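Fe-regulated protein B (Neisseria meningitidis, PDB 4AIP) carries iron across the outer membrane as a TonB-dependent transporter, and may, like its relatives, act as a siderophore receptor. Local coordinates at residues 66-71 against 149-154; 112-117 against 134-139; 472-477 against 522-527; 563-568 against 621-626. All blocks are in the same frame, centred on the assembly; numbering follows the deposited sequence.

Contacts 1 and 2 belong to the plug that fills the barrel, contacts 3 and 4 to the barrel's own strands and loops. Within the plug, residues 112-117 and 134-139 both fall in the chain between the two paired segments of contact 1; the two centres are 16 Å apart and the nearest atoms about 7 Å, without touching. Contact 2 comes within about 4 Å of contact 4 at the nearest atoms, again without touching, where plug meets barrel loop. Contacts 3 and 4, centres 16 Å apart, do touch: Ile-523 CD1 packs on Pro-566 CG at 4.0 Å. All four lie away from the bound detergent and from Arg-276, which binds glutamate in another structure of this protein.

Contact 1: residues 66-71 against 149-154; sequences KIRTNI and VQKGAG
Lys-66 swings CG away from its backbone N, across CB (chi1 162°), and stays straight until a final bend at chi4 (63°), so that the lysine runs out alongside residues 151-153 and delivers NZ to two carbonyls. Lys-66 NZ bonds Ala-153 O at 3.0 Å, tilted from that carbonyl's plane, and Lys-151 O at 3.1 Å, nearly in line with the C=O. A buried ammonium is thereby gripped by two backbone oxygens, with a weak, long ion pair to Glu-538 of the barrel besides. Val-149 is set by a different torsion: chi1 of 70° wedges CG1 between its backbone N and carbonyl carbon, where the methyl meets Arg-68 CB and Ile-71 CD1, each at 3.5 Å.

The backbones form an antiparallel pair at the edge of the four-stranded mixed sheet of the plug domain, strand 67-73 being outermost and strand 144-151 next to it. Arg-68 and Val-149 make the hydrogen-bonded pair, Arg-68 N to Val-149 O at 3.0 Å and Val-149 N to Arg-68 O at 2.8 Å; Ile-67 and Gln-150 form the non-hydrogen-bonded pair beside it. Lys-151 N continues the pairing to Lys-66 O at 3.0 Å.

On the face carrying Arg-68 and Val-149, the ends of Arg-68 and Lys-151 converge, Lys-151 NZ lying at the guanidinium edge 4.1 Å from Arg-68 NH1. Glu-590 of the barrel makes a salt bridge to each, one carboxylate oxygen apiece, and so probably offsets their like charges.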
# COMPACT_ATOMS: atom_id res chain seq x y z
N LYS B 66 19.21 -22.23 -32.61
CA LYS B 66 19.60 -22.56 -31.27
C LYS B 66 19.93 -21.36 -30.32
O LYS B 66 19.82 -21.47 -29.10
CB LYS B 66 20.72 -23.57 -31.35
CG LYS B 66 21.54 -23.75 -30.13
CD LYS B 66 22.82 -24.45 -30.53
CE LYS B 66 23.76 -24.69 -29.34
NZ LYS B 66 23.16 -25.59 -28.32
N ILE B 67 20.31 -20.23 -30.90
CA ILE B 67 20.53 -19.01 -30.16
C ILE B 67 19.71 -17.99 -30.89
O ILE B 67 19.94 -17.75 -32.08
CB ILE B 67 22.05 -18.60 -30.11
CG1 ILE B 67 22.82 -19.59 -29.24
CG2 ILE B 67 22.24 -17.24 -29.52
CD1 ILE B 67 24.34 -19.53 -29.43
N ARG B 68 18.74 -17.45 -30.18
CA ARG B 68 17.91 -16.40 -30.74
C ARG B 68 18.09 -15.19 -29.84
O ARG B 68 17.64 -15.16 -28.67
CB ARG B 68 16.48 -16.85 -30.90
CG ARG B 68 15.94 -16.66 -32.33
CD ARG B 68 14.90 -17.74 -32.58
NE ARG B 68 14.09 -17.45 -33.78
CZ ARG B 68 13.27 -18.35 -34.38
NH1 ARG B 68 13.18 -19.60 -33.90
NH2 ARG B 68 12.59 -18.02 -35.48
N THR B 69 18.83 -14.23 -30.38
CA THR B 69 19.18 -13.02 -29.68
C THR B 69 18.09 -12.02 -29.96
O THR B 69 17.68 -11.86 -31.08
CB THR B 69 20.60 -12.49 -30.12
OG1 THR B 69 21.62 -13.43 -29.72
CG2 THR B 69 20.92 -11.12 -29.50
N ASN B 70 17.66 -11.31 -28.91
CA ASN B 70 16.75 -10.18 -29.06
C ASN B 70 15.48 -10.56 -29.76
O ASN B 70 15.10 -9.95 -30.74
CB ASN B 70 17.41 -9.03 -29.84
CG ASN B 70 18.40 -8.26 -29.00
OD1 ASN B 70 18.67 -8.60 -27.86
ND2 ASN B 70 18.94 -7.19 -29.56
N ILE B 71 14.84 -11.60 -29.24
CA ILE B 71 13.54 -12.04 -29.74
C ILE B 71 12.52 -10.94 -29.56
O ILE B 71 11.72 -10.67 -30.43
CB ILE B 71 13.04 -13.25 -28.95
CG1 ILE B 71 13.71 -14.51 -29.41
CG2 ILE B 71 11.56 -13.46 -29.10
CD1 ILE B 71 13.36 -15.63 -28.50
N VAL B 149 16.99 -16.13 -26.15
CA VAL B 149 16.82 -17.56 -25.79
C VAL B 149 18.07 -18.33 -26.25
O VAL B 149 18.71 -17.98 -27.25
CB VAL B 149 15.48 -18.15 -26.36
CG1 VAL B 149 15.57 -18.26 -27.83
CG2 VAL B 149 15.11 -19.47 -25.75
N GLN B 150 18.44 -19.31 -25.47
CA GLN B 150 19.53 -20.19 -25.83
C GLN B 150 19.06 -21.58 -25.44
O GLN B 150 18.58 -21.80 -24.29
CB GLN B 150 20.89 -19.76 -25.19
CG GLN B 150 21.33 -20.41 -23.86
CD GLN B 150 21.85 -21.91 -23.93
OE1 GLN B 150 22.00 -22.55 -24.99
NE2 GLN B 150 22.11 -22.45 -22.74
N LYS B 151 19.17 -22.50 -26.40
CA LYS B 151 18.45 -23.78 -26.31
C LYS B 151 19.43 -24.90 -26.21
O LYS B 151 20.47 -24.87 -26.86
CB LYS B 151 17.57 -23.97 -27.53
CG LYS B 151 16.65 -22.80 -27.81
CD LYS B 151 15.69 -23.10 -28.99
CE LYS B 151 15.43 -21.81 -29.74
NZ LYS B 151 14.25 -21.82 -30.63
N GLY B 152 19.11 -25.89 -25.37
CA GLY B 152 20.03 -27.05 -25.17
C GLY B 152 21.29 -26.64 -24.39
O GLY B 152 21.34 -25.56 -23.73
N ALA B 153 22.32 -27.49 -24.47
CA ALA B 153 23.57 -27.31 -23.74
C ALA B 153 24.34 -26.15 -24.38
O ALA B 153 24.47 -26.08 -25.61
CB ALA B 153 24.39 -28.58 -23.75
N GLY B 154 24.80 -25.23 -23.55
CA GLY B 154 25.45 -24.04 -24.13
C GLY B 154 26.93 -24.27 -24.21
O GLY B 154 27.43 -25.32 -23.80

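Contact 2: residues 112-117 against 134-139; sequences MGQNSV and QGRFIV
Gln-114 and Arg-136 mark the closest backbone approach, their CA atoms 6.8 Å apart. Residues 113-117 fold into a turn that the Gly-113 carbonyl closes with an i+3 bond from Ser-116 N and an i+4 bond from Val-117 N, whereas 134-139 is an extended loop without regular structure. The turn presents the side chain of Gln-114 and its own carbonyl to the loop.

The side chains of Gln-114 and Arg-136 run antiparallel, each passing the other's base. The glutamine reaches over the arginine's backbone, its CB 3.8 Å from Arg-136 CD and its terminal amide lying beside Arg-136 CB and the backbone N and O. Going the other way, Arg-136 starts with CG anti to its carbonyl carbon (chi1 -70°) and stays extended to NE, which brings one guanidinium face up against the turn. There Gln-114 O sits 3.3 Å above the plane of the Arg-136 guanidinium, nearer its margin than its centre, with Asn-115 CA over the same face. The two flat end groups are turned 64° from each other. Arg-136 NH2 is held by the carbonyl of Asp-127, which fixes the far end of the chain.

This buried contact belongs to the plug. Gln-114 and Ile-138 both rest on Ile-119 of strand 118-121, Gln-114 also packs on Leu-107 of strand 107-109, and from the same loop as Arg-136, Phe-137 stacks on His-275 of barrel strand 264-276.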
# COMPACT_ATOMS: atom_id res chain seq x y z
N MET B 112 11.43 -29.31 -22.44
CA MET B 112 12.11 -29.41 -21.17
C MET B 112 11.67 -28.32 -20.19
O MET B 112 11.66 -27.10 -20.56
CB MET B 112 13.61 -29.31 -21.38
CG MET B 112 14.34 -30.47 -22.10
SD MET B 112 14.04 -32.11 -21.41
CE MET B 112 14.69 -31.88 -19.74
N GLY B 113 11.31 -28.73 -18.96
CA GLY B 113 10.88 -27.80 -17.88
C GLY B 113 11.90 -26.94 -17.12
O GLY B 113 13.12 -27.03 -17.35
N GLN B 114 11.40 -26.12 -16.18
CA GLN B 114 12.28 -25.20 -15.42
C GLN B 114 13.20 -25.88 -14.37
O GLN B 114 13.99 -25.24 -13.68
CB GLN B 114 11.47 -24.06 -14.77
CG GLN B 114 10.63 -23.23 -15.73
CD GLN B 114 9.83 -22.19 -14.98
OE1 GLN B 114 10.39 -21.17 -14.56
NE2 GLN B 114 8.53 -22.46 -14.76
N ASN B 115 13.12 -27.19 -14.28
CA ASN B 115 14.14 -27.97 -13.62
C ASN B 115 15.47 -27.87 -14.41
O ASN B 115 16.54 -28.00 -13.82
CB ASN B 115 13.64 -29.42 -13.52
CG ASN B 115 14.68 -30.37 -12.92
OD1 ASN B 115 14.85 -30.46 -11.70
ND2 ASN B 115 15.32 -31.12 -13.78
N SER B 116 15.41 -27.60 -15.70
CA SER B 116 16.61 -27.65 -16.53
C SER B 116 16.74 -26.36 -17.28
O SER B 116 17.83 -26.11 -17.82
CB SER B 116 16.65 -28.76 -17.60
OG SER B 116 15.55 -29.65 -17.62
N VAL B 117 15.67 -25.56 -17.38
CA VAL B 117 15.76 -24.26 -18.13
C VAL B 117 15.59 -23.08 -17.18
O VAL B 117 14.73 -23.10 -16.30
CB VAL B 117 14.72 -24.15 -19.31
CG1 VAL B 117 14.60 -25.51 -20.06
CG2 VAL B 117 13.35 -23.78 -18.77
N GLN B 134 3.69 -25.43 -8.13
CA GLN B 134 3.67 -24.19 -8.88
C GLN B 134 4.96 -24.15 -9.67
O GLN B 134 5.90 -24.86 -9.36
CB GLN B 134 3.57 -23.00 -7.91
CG GLN B 134 4.66 -22.97 -6.82
CD GLN B 134 4.43 -21.87 -5.89
OE1 GLN B 134 3.62 -22.00 -4.97
NE2 GLN B 134 5.10 -20.71 -6.14
N GLY B 135 5.01 -23.30 -10.68
CA GLY B 135 6.23 -23.15 -11.45
C GLY B 135 7.15 -22.13 -10.83
O GLY B 135 6.83 -21.44 -9.89
N ARG B 136 8.33 -22.06 -11.39
CA ARG B 136 9.26 -21.08 -10.97
C ARG B 136 8.88 -19.74 -11.63
O ARG B 136 8.26 -19.69 -12.68
CB ARG B 136 10.69 -21.53 -11.31
CG ARG B 136 11.22 -22.70 -10.49
CD ARG B 136 12.38 -23.35 -11.20
NE ARG B 136 13.16 -24.28 -10.37
CZ ARG B 136 12.89 -25.58 -10.16
NH1 ARG B 136 11.83 -26.16 -10.73
NH2 ARG B 136 13.68 -26.30 -9.37
N PHE B 137 9.30 -18.68 -10.95
CA PHE B 137 8.87 -17.32 -11.13
C PHE B 137 9.31 -16.81 -12.47
O PHE B 137 10.48 -16.95 -12.88
CB PHE B 137 9.55 -16.49 -10.04
CG PHE B 137 8.88 -15.20 -9.80
CD1 PHE B 137 9.11 -14.12 -10.62
CD2 PHE B 137 7.98 -15.07 -8.76
CE1 PHE B 137 8.44 -12.94 -10.42
CE2 PHE B 137 7.31 -13.87 -8.53
CZ PHE B 137 7.55 -12.81 -9.35
N ILE B 138 8.36 -16.21 -13.16
CA ILE B 138 8.66 -15.65 -14.46
C ILE B 138 8.55 -14.16 -14.36
O ILE B 138 7.54 -13.61 -13.91
CB ILE B 138 7.77 -16.23 -15.56
CG1 ILE B 138 7.88 -17.75 -15.50
CG2 ILE B 138 8.17 -15.63 -16.97
CD1 ILE B 138 6.83 -18.54 -16.34
N VAL B 139 9.64 -13.52 -14.79
CA VAL B 139 9.84 -12.11 -14.64
C VAL B 139 8.72 -11.40 -15.42
O VAL B 139 8.19 -11.94 -16.35
CB VAL B 139 11.22 -11.76 -15.18
CG1 VAL B 139 11.26 -12.10 -16.66
CG2 VAL B 139 11.57 -10.29 -14.90

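Contact 3: residues 472-477 against 522-527; sequences DGKTVS and IISIAD
Lys-474 reaches across to Ser-524, Ile-525 and Asp-527 along its whole length. Its CB lies 4.0 Å from Ser-524 OG. CG, anti to the backbone N (chi1 178°), passes near Ile-525 CG2, and CD has both Ser-524 OG and Ile-525 O within 4 Å on one side. CE comes close to both Asp-527 OD1 and Ile-525 O, and NZ ends between the same two oxygens. Lys-474 NZ bonds Ile-525 O at 3.0 Å, almost straight along the carbonyl. The same Lys-474 NZ makes a salt bridge to Asp-527 OD1 at 2.7 Å, meeting it from above the carboxylate plane, 35° out of it.

Asp-472 holds the neighbouring end. Its OD2 takes the hydroxyl of Ser-524 (Asp-472 OD2 to Ser-524 OG 3.0 Å) on the syn side, while OD1 accepts from Lys-474 N at 3.1 Å in an Asx turn and from Thr-470 OG1. One carboxylate thus shapes its own turn, just ahead of the lysine, and grips the other segment as well.

Further along, Val-476 supplies the apolar part: its CG2 touches Ile-525 CG2 at 3.6 Å and comes 3.5 Å from Ala-526 O.

Strand 475-490 and strand 522-525 are not paired with each other here; 522-525 bonds in parallel to strand 575-597. Through side chains, with one bond to a backbone carbonyl, the hairpin turn between barrel strands 455-469 and 475-490 is pinned to the long connection from 495-506 to 532-544 that carries strand 522-525, as loops of TonB-dependent receptor barrels pack on one another.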
# COMPACT_ATOMS: atom_id res chain seq x y z
N ASP B 472 20.10 -31.64 6.91
CA ASP B 472 20.59 -32.47 8.01
C ASP B 472 22.06 -32.18 8.29
O ASP B 472 22.64 -32.77 9.18
CB ASP B 472 20.39 -33.96 7.71
CG ASP B 472 21.10 -34.41 6.41
OD1 ASP B 472 21.51 -33.54 5.55
OD2 ASP B 472 21.24 -35.66 6.24
N GLY B 473 22.65 -31.27 7.52
CA GLY B 473 24.05 -30.93 7.65
C GLY B 473 24.98 -31.73 6.74
O GLY B 473 26.22 -31.45 6.69
N LYS B 474 24.42 -32.71 6.02
CA LYS B 474 25.23 -33.56 5.18
C LYS B 474 25.72 -32.83 3.94
O LYS B 474 24.96 -32.15 3.28
CB LYS B 474 24.51 -34.82 4.79
CG LYS B 474 25.38 -35.66 3.86
CD LYS B 474 25.11 -37.15 3.99
CE LYS B 474 25.89 -37.88 2.94
NZ LYS B 474 25.24 -39.19 2.71
N THR B 475 27.00 -33.01 3.64
CA THR B 475 27.67 -32.34 2.56
C THR B 475 28.20 -33.33 1.50
O THR B 475 28.88 -34.30 1.82
CB THR B 475 28.79 -31.50 3.17
OG1 THR B 475 28.39 -30.13 3.13
CG2 THR B 475 30.09 -31.64 2.39
N VAL B 476 27.87 -33.11 0.23
CA VAL B 476 28.30 -33.96 -0.87
C VAL B 476 28.71 -33.07 -2.02
O VAL B 476 27.98 -32.14 -2.35
CB VAL B 476 27.18 -34.89 -1.33
CG1 VAL B 476 27.49 -35.50 -2.69
CG2 VAL B 476 26.95 -36.00 -0.35
N SER B 477 29.89 -33.30 -2.59
CA SER B 477 30.27 -32.52 -3.77
C SER B 477 30.73 -33.41 -4.87
O SER B 477 30.82 -34.63 -4.66
CB SER B 477 31.27 -31.39 -3.51
OG SER B 477 32.09 -31.63 -2.47
N ILE B 522 13.13 -36.21 6.75
CA ILE B 522 14.41 -35.68 6.49
C ILE B 522 14.76 -35.87 5.05
O ILE B 522 14.44 -36.90 4.47
CB ILE B 522 15.43 -36.40 7.37
CG1 ILE B 522 15.36 -35.86 8.81
CG2 ILE B 522 16.86 -36.16 6.89
CD1 ILE B 522 16.16 -34.57 8.93
N ILE B 523 15.40 -34.88 4.45
CA ILE B 523 15.71 -34.96 3.04
C ILE B 523 17.18 -34.73 2.88
O ILE B 523 17.67 -33.65 3.18
CB ILE B 523 14.87 -33.95 2.17
CG1 ILE B 523 13.38 -34.32 2.21
CG2 ILE B 523 15.44 -33.88 0.73
CD1 ILE B 523 13.01 -35.54 1.34
N SER B 524 17.88 -35.75 2.43
CA SER B 524 19.32 -35.72 2.39
C SER B 524 19.83 -35.99 0.97
O SER B 524 19.08 -35.85 -0.01
CB SER B 524 19.88 -36.71 3.42
OG SER B 524 21.29 -36.73 3.39
N ILE B 525 21.10 -36.35 0.87
CA ILE B 525 21.76 -36.61 -0.41
C ILE B 525 22.68 -37.83 -0.26
O ILE B 525 23.42 -37.95 0.71
CB ILE B 525 22.49 -35.31 -0.92
CG1 ILE B 525 23.06 -35.51 -2.33
CG2 ILE B 525 23.54 -34.79 0.09
CD1 ILE B 525 23.58 -34.24 -2.96
N ALA B 526 22.61 -38.75 -1.21
CA ALA B 526 23.43 -39.97 -1.16
C ALA B 526 24.90 -39.67 -1.43
O ALA B 526 25.23 -38.63 -1.99
CB ALA B 526 22.92 -40.98 -2.15
N ASP B 527 25.77 -40.61 -1.05
CA ASP B 527 27.20 -40.35 -0.99
C ASP B 527 27.88 -40.03 -2.29
O ASP B 527 28.74 -39.15 -2.31
CB ASP B 527 27.95 -41.49 -0.30
CG ASP B 527 27.72 -41.54 1.18
OD1 ASP B 527 27.35 -40.53 1.80
OD2 ASP B 527 27.91 -42.62 1.75

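Contact 4: residues 563-568 against 621-626; sequences LANPQN and LLSANP
Ala-564 opens the contact, its CB resting 3.5 Å from Leu-621 O, with Leu-622 CD2 4.1 Å from Ala-564 CB. Asn-565 follows with the one hydrogen bond between the two segments: its backbone N donates to Leu-621 O at 3.1 Å, with an N-H...O angle of 150° and the donor tilted out of the carbonyl plane. Its side chain, CG anti to its carbonyl carbon (chi1 -71°), folds back over the same carbonyl, Asn-565 CB lying 3.3 Å from Leu-621 O, and carries ND2 toward Ser-623 OG.

Pro-566 contributes its carbonyl, and Leu-621 CD2 sits 3.3 Å from Pro-566 O. Gln-567 then begins the short strand 567-568. Its CB meets Leu-621 CD1 at 3.8 Å, while its amide leads off to Glu-577 and to His-617. Leu-621 is thus spread along the segment, CB and CD1 against Asn-565 O, CD1 also on Gln-567 CB, CD2 against Pro-566 O, and it also reaches Val-579 of strand 575-597.

Two connections of the TonB-dependent receptor barrel are joined here: the loop following strand 600-615 is fastened to the bend between strands 548-563 and 567-568, and its Asn-625 touches Tyr-132 of the plug. The contact is made mostly by apolar groups of Ala-564 and Leu-621 against backbone carbonyls, with one hydrogen bond and no charged pair between the segments.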
# COMPACT_ATOMS: atom_id res chain seq x y z
N LEU B 563 18.19 -36.68 -11.79
CA LEU B 563 17.83 -36.86 -10.41
C LEU B 563 16.44 -36.36 -10.28
O LEU B 563 16.11 -35.30 -10.82
CB LEU B 563 18.65 -35.95 -9.47
CG LEU B 563 20.17 -35.89 -9.62
CD1 LEU B 563 20.59 -34.59 -10.32
CD2 LEU B 563 20.72 -35.97 -8.23
N ALA B 564 15.62 -37.02 -9.48
CA ALA B 564 14.33 -36.41 -9.28
C ALA B 564 13.83 -36.61 -7.87
O ALA B 564 14.02 -35.74 -7.04
CB ALA B 564 13.32 -36.90 -10.31
N ASN B 565 13.21 -37.73 -7.60
CA ASN B 565 12.68 -37.95 -6.29
C ASN B 565 13.71 -38.72 -5.45
O ASN B 565 14.55 -39.46 -5.99
CB ASN B 565 11.37 -38.73 -6.37
CG ASN B 565 10.19 -37.90 -6.96
OD1 ASN B 565 10.15 -36.66 -6.87
ND2 ASN B 565 9.23 -38.60 -7.54
N PRO B 566 13.65 -38.56 -4.11
CA PRO B 566 14.67 -39.17 -3.30
C PRO B 566 14.44 -40.68 -3.03
O PRO B 566 13.31 -41.19 -3.11
CB PRO B 566 14.64 -38.34 -2.03
CG PRO B 566 13.23 -37.96 -1.89
CD PRO B 566 12.64 -37.89 -3.27
N GLN B 567 15.53 -41.39 -2.71
CA GLN B 567 15.50 -42.81 -2.46
C GLN B 567 15.45 -43.01 -0.96
O GLN B 567 16.02 -42.23 -0.22
CB GLN B 567 16.74 -43.47 -3.06
CG GLN B 567 18.02 -43.23 -2.25
CD GLN B 567 19.20 -44.08 -2.68
OE1 GLN B 567 19.14 -44.79 -3.65
NE2 GLN B 567 20.30 -43.98 -1.93
N ASN B 568 14.73 -44.04 -0.53
CA ASN B 568 14.67 -44.46 0.88
C ASN B 568 16.05 -44.97 1.32
O ASN B 568 16.75 -45.64 0.53
CB ASN B 568 13.62 -45.57 1.06
CG ASN B 568 12.17 -45.06 1.06
OD1 ASN B 568 11.88 -43.92 0.67
ND2 ASN B 568 11.25 -45.91 1.51
N LEU B 621 12.40 -43.58 -9.70
CA LEU B 621 12.18 -42.31 -8.99
C LEU B 621 12.06 -41.04 -9.89
O LEU B 621 11.87 -39.94 -9.36
CB LEU B 621 13.30 -42.11 -7.96
CG LEU B 621 13.45 -43.14 -6.84
CD1 LEU B 621 14.83 -43.00 -6.34
CD2 LEU B 621 12.41 -42.97 -5.73
N LEU B 622 12.19 -41.19 -11.21
CA LEU B 622 11.95 -40.08 -12.13
C LEU B 622 10.47 -39.60 -12.12
O LEU B 622 9.57 -40.31 -11.66
CB LEU B 622 12.45 -40.40 -13.55
CG LEU B 622 13.95 -40.59 -13.78
CD1 LEU B 622 14.36 -40.37 -15.25
CD2 LEU B 622 14.79 -39.71 -12.88
N SER B 623 10.25 -38.38 -12.63
CA SER B 623 9.00 -37.68 -12.44
C SER B 623 8.46 -37.00 -13.69
O SER B 623 9.21 -36.50 -14.55
CB SER B 623 9.14 -36.66 -11.32
OG SER B 623 8.04 -36.76 -10.44
N ALA B 624 7.14 -37.03 -13.80
CA ALA B 624 6.43 -36.35 -14.89
C ALA B 624 5.90 -34.98 -14.42
O ALA B 624 5.20 -34.30 -15.18
CB ALA B 624 5.29 -37.23 -15.47
N ASN B 625 6.23 -34.58 -13.19
CA ASN B 625 6.01 -33.21 -12.75
C ASN B 625 6.42 -32.28 -13.92
O ASN B 625 7.52 -32.40 -14.46
CB ASN B 625 6.75 -32.87 -11.44
CG ASN B 625 6.21 -33.64 -10.21
OD1 ASN B 625 5.43 -34.58 -10.35
ND2 ASN B 625 6.63 -33.22 -9.00
N PRO B 626 5.50 -31.38 -14.34
CA PRO B 626 5.70 -30.51 -15.47
C PRO B 626 6.99 -29.68 -15.37
O PRO B 626 7.55 -29.27 -16.38
CB PRO B 626 4.45 -29.63 -15.46
CG PRO B 626 3.81 -29.86 -14.11
CD PRO B 626 4.18 -31.18 -13.70